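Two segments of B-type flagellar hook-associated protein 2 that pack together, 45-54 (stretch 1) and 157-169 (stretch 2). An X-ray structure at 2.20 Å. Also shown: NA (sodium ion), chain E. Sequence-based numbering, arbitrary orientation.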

# COMPACT_ATOMS: atom_id res chain seq x y z
N THR B 45 1.48 -51.11 -22.33
CA THR B 45 2.54 -51.32 -21.34
C THR B 45 3.82 -51.83 -21.97
O THR B 45 3.82 -52.35 -23.09
N SER B 46 4.93 -51.65 -21.25
CA SER B 46 6.22 -52.13 -21.71
C SER B 46 6.65 -53.31 -20.85
O SER B 46 5.98 -53.63 -19.86
N SER B 47 7.75 -53.96 -21.21
CA SER B 47 8.18 -55.14 -20.48
C SER B 47 9.12 -54.78 -19.34
O SER B 47 9.96 -53.89 -19.46
N LYS B 48 8.98 -55.51 -18.23
CA LYS B 48 9.86 -55.37 -17.09
C LYS B 48 9.92 -56.71 -16.37
O LYS B 48 8.90 -57.21 -15.88
N ILE B 49 11.11 -57.29 -16.32
CA ILE B 49 11.26 -58.62 -15.75
C ILE B 49 12.29 -58.65 -14.64
O ILE B 49 13.08 -57.72 -14.48
N ALA B 50 12.28 -59.73 -13.87
CA ALA B 50 13.26 -59.93 -12.81
C ALA B 50 13.82 -61.34 -12.94
O ALA B 50 13.07 -62.32 -12.96
N LEU B 51 15.14 -61.45 -13.02
CA LEU B 51 15.78 -62.75 -13.19
C LEU B 51 15.94 -63.44 -11.85
O LEU B 51 15.53 -62.89 -10.82
N GLN B 52 16.50 -64.64 -11.85
CA GLN B 52 16.69 -65.40 -10.61
C GLN B 52 17.55 -64.63 -9.62
O GLN B 52 18.46 -63.90 -10.02
N ALA B 53 17.26 -64.80 -8.33
CA ALA B 53 18.05 -64.16 -7.29
C ALA B 53 19.31 -64.98 -7.08
O ALA B 53 19.26 -66.21 -7.07
N ILE B 54 20.43 -64.30 -6.92
CA ILE B 54 21.70 -64.99 -6.73
C ILE B 54 22.08 -64.99 -5.26
O ILE B 54 22.25 -63.94 -4.65
N LYS B 157 4.09 -64.23 -13.44
CA LYS B 157 4.22 -62.90 -12.88
C LYS B 157 5.06 -63.02 -11.62
O LYS B 157 4.89 -63.96 -10.84
N LEU B 158 5.98 -62.08 -11.43
CA LEU B 158 6.93 -62.14 -10.32
C LEU B 158 6.22 -62.19 -8.97
O LEU B 158 5.29 -61.42 -8.72
N SER B 159 6.65 -63.11 -8.13
CA SER B 159 6.21 -63.16 -6.74
C SER B 159 7.44 -63.33 -5.87
O SER B 159 8.54 -63.52 -6.39
N ASP B 160 7.26 -63.24 -4.56
CA ASP B 160 8.39 -63.32 -3.63
C ASP B 160 9.10 -64.68 -3.74
O ASP B 160 8.46 -65.70 -3.97
N GLY B 161 10.41 -64.68 -3.58
CA GLY B 161 11.20 -65.89 -3.75
C GLY B 161 12.32 -65.66 -4.75
O GLY B 161 12.34 -64.64 -5.44
N ALA B 162 13.24 -66.61 -4.83
CA ALA B 162 14.40 -66.46 -5.69
C ALA B 162 14.05 -66.65 -7.17
O ALA B 162 14.81 -66.24 -8.05
N ALA B 163 12.91 -67.27 -7.43
CA ALA B 163 12.50 -67.56 -8.80
C ALA B 163 12.29 -66.30 -9.62
O ALA B 163 11.96 -65.24 -9.08
N ALA B 164 12.48 -66.42 -10.92
CA ALA B 164 12.31 -65.30 -11.84
C ALA B 164 10.84 -65.10 -12.17
O ALA B 164 10.01 -65.96 -11.88
N GLY B 165 10.53 -63.96 -12.76
CA GLY B 165 9.17 -63.62 -13.12
C GLY B 165 9.07 -62.22 -13.68
O GLY B 165 9.94 -61.39 -13.43
N TYR B 166 8.01 -61.95 -14.44
CA TYR B 166 7.85 -60.62 -15.01
C TYR B 166 7.17 -59.69 -14.01
O TYR B 166 6.40 -60.13 -13.16
N VAL B 167 7.48 -58.40 -14.10
CA VAL B 167 6.85 -57.39 -13.26
C VAL B 167 5.68 -56.76 -14.03
O VAL B 167 4.59 -56.60 -13.49
N THR B 168 5.93 -56.41 -15.28
CA THR B 168 4.87 -55.94 -16.17
C THR B 168 4.95 -56.68 -17.50
O THR B 168 6.04 -56.97 -17.99
N LYS B 169 3.79 -56.96 -18.09
CA LYS B 169 3.76 -57.55 -19.42
C LYS B 169 3.66 -56.46 -20.46
O LYS B 169 2.87 -55.53 -20.30

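Side-chain packing between 45-54 and 157-169, an antiparallel pairing that buries 638 Å² and is followed here along the second stretch. Leu158 (chi1 t, chi2 p) points toward the first stretch and sets CD2 3.6 Å from CB of Ala50, a small buried methyl. The loop that follows holds a sodium ion through two backbone oxygens, Ser159 O and Ala163 O, each 2.6 Å from NA; the side chains of Ser159 and Asp160 stay out of reach of the first stretch. At Gly161 the backbone angles would jam a CB against the preceding carbonyl. Ala162 meets Ala53 methyl to methyl (CB to CB, 3.9 Å), and Ala53 N also donates a hydrogen bond to Ala162 O (2.9 Å). Ala164 points inward, its CB 3.2 Å from Ala50 O. Gly165 leaves room for its own stretch, since a CB would clash with Leu158 CA. Tyr166 (chi1 p) touches Ile49 (p, t) near its root, CB to CG2 4.2 Å, and both side chains then lead away. Val167 (t) lays CB 3.8 Å from CG of Lys48, whose all-t chain leads away from the second stretch, its NZ hydrogen-bonded elsewhere in the structure. Thr168 (p) donates from OG1 to Ser46 O (2.7 Å), a side-chain bond beside the backbone pairing. Lys169 (chi1 m) points away.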

# COMPACT_ATOMS: atom_id res chain seq x y z
CB THR B 45 2.09 -52.32 -20.25
OG1 THR B 45 1.80 -53.59 -20.85
CG2 THR B 45 0.86 -51.82 -19.53
CB SER B 46 7.27 -51.02 -21.67
OG SER B 46 7.45 -50.52 -20.35
CB SER B 47 8.85 -56.13 -21.43
OG SER B 47 9.24 -57.31 -20.74
CB LYS B 48 9.39 -54.25 -16.14
CG LYS B 48 10.23 -54.11 -14.87
CD LYS B 48 9.89 -52.84 -14.09
CE LYS B 48 10.68 -52.76 -12.79
NZ LYS B 48 10.34 -51.55 -11.98
CB ILE B 49 11.67 -59.65 -16.82
CG1 ILE B 49 13.13 -59.43 -17.24
CG2 ILE B 49 10.74 -59.56 -18.03
CD1 ILE B 49 13.68 -60.51 -18.13
CB ALA B 50 12.63 -59.72 -11.45
CB LEU B 51 17.13 -62.61 -13.90
CG LEU B 51 17.11 -61.82 -15.21
CD1 LEU B 51 18.51 -61.69 -15.79
CD2 LEU B 51 16.16 -62.46 -16.22
CB GLN B 52 17.32 -66.76 -10.89
CG GLN B 52 16.36 -67.83 -11.37
CD GLN B 52 17.01 -69.19 -11.53
OE1 GLN B 52 17.76 -69.64 -10.67
NE2 GLN B 52 16.72 -69.85 -12.65
CB ALA B 53 17.26 -64.04 -6.00
CB ILE B 54 22.81 -64.33 -7.57
CG1 ILE B 54 22.35 -64.17 -9.02
CG2 ILE B 54 24.08 -65.16 -7.51
CD1 ILE B 54 21.97 -65.47 -9.68
CB LYS B 157 2.85 -62.27 -12.57
CG LYS B 157 2.97 -60.87 -11.95
CD LYS B 157 1.65 -60.12 -11.93
CE LYS B 157 1.85 -58.66 -11.50
NZ LYS B 157 0.60 -57.86 -11.53
CB LEU B 158 7.88 -60.95 -10.36
CG LEU B 158 8.98 -60.91 -9.29
CD1 LEU B 158 9.95 -62.08 -9.46
CD2 LEU B 158 9.72 -59.57 -9.26
CB SER B 159 5.22 -64.30 -6.51
OG SER B 159 5.83 -65.56 -6.76
CB ASP B 160 7.94 -63.07 -2.19
CG ASP B 160 9.10 -63.01 -1.22
OD1 ASP B 160 10.14 -62.43 -1.58
OD2 ASP B 160 8.96 -63.54 -0.10
CB ALA B 162 15.49 -67.44 -5.28
CB ALA B 163 11.23 -68.39 -8.81
CB ALA B 164 13.12 -65.52 -13.11
CB TYR B 166 7.05 -60.67 -16.33
CG TYR B 166 5.61 -61.14 -16.20
CD1 TYR B 166 4.61 -60.27 -15.77
CD2 TYR B 166 5.25 -62.43 -16.56
CE1 TYR B 166 3.30 -60.69 -15.65
CE2 TYR B 166 3.93 -62.86 -16.46
CZ TYR B 166 2.96 -61.98 -16.00
OH TYR B 166 1.66 -62.40 -15.90
CB VAL B 167 7.84 -56.30 -12.83
CG1 VAL B 167 7.13 -55.18 -12.06
CG2 VAL B 167 8.95 -56.90 -11.98
CB THR B 168 4.97 -54.43 -16.44
OG1 THR B 168 6.16 -54.16 -17.18
CG2 THR B 168 5.01 -53.64 -15.14
CB LYS B 169 2.56 -58.49 -19.58
CG LYS B 169 2.61 -59.75 -18.75
CD LYS B 169 3.48 -60.83 -19.36
CE LYS B 169 2.81 -61.48 -20.56
NZ LYS B 169 3.48 -62.76 -20.93
NA NA E . 10.07 -65.40 -7.29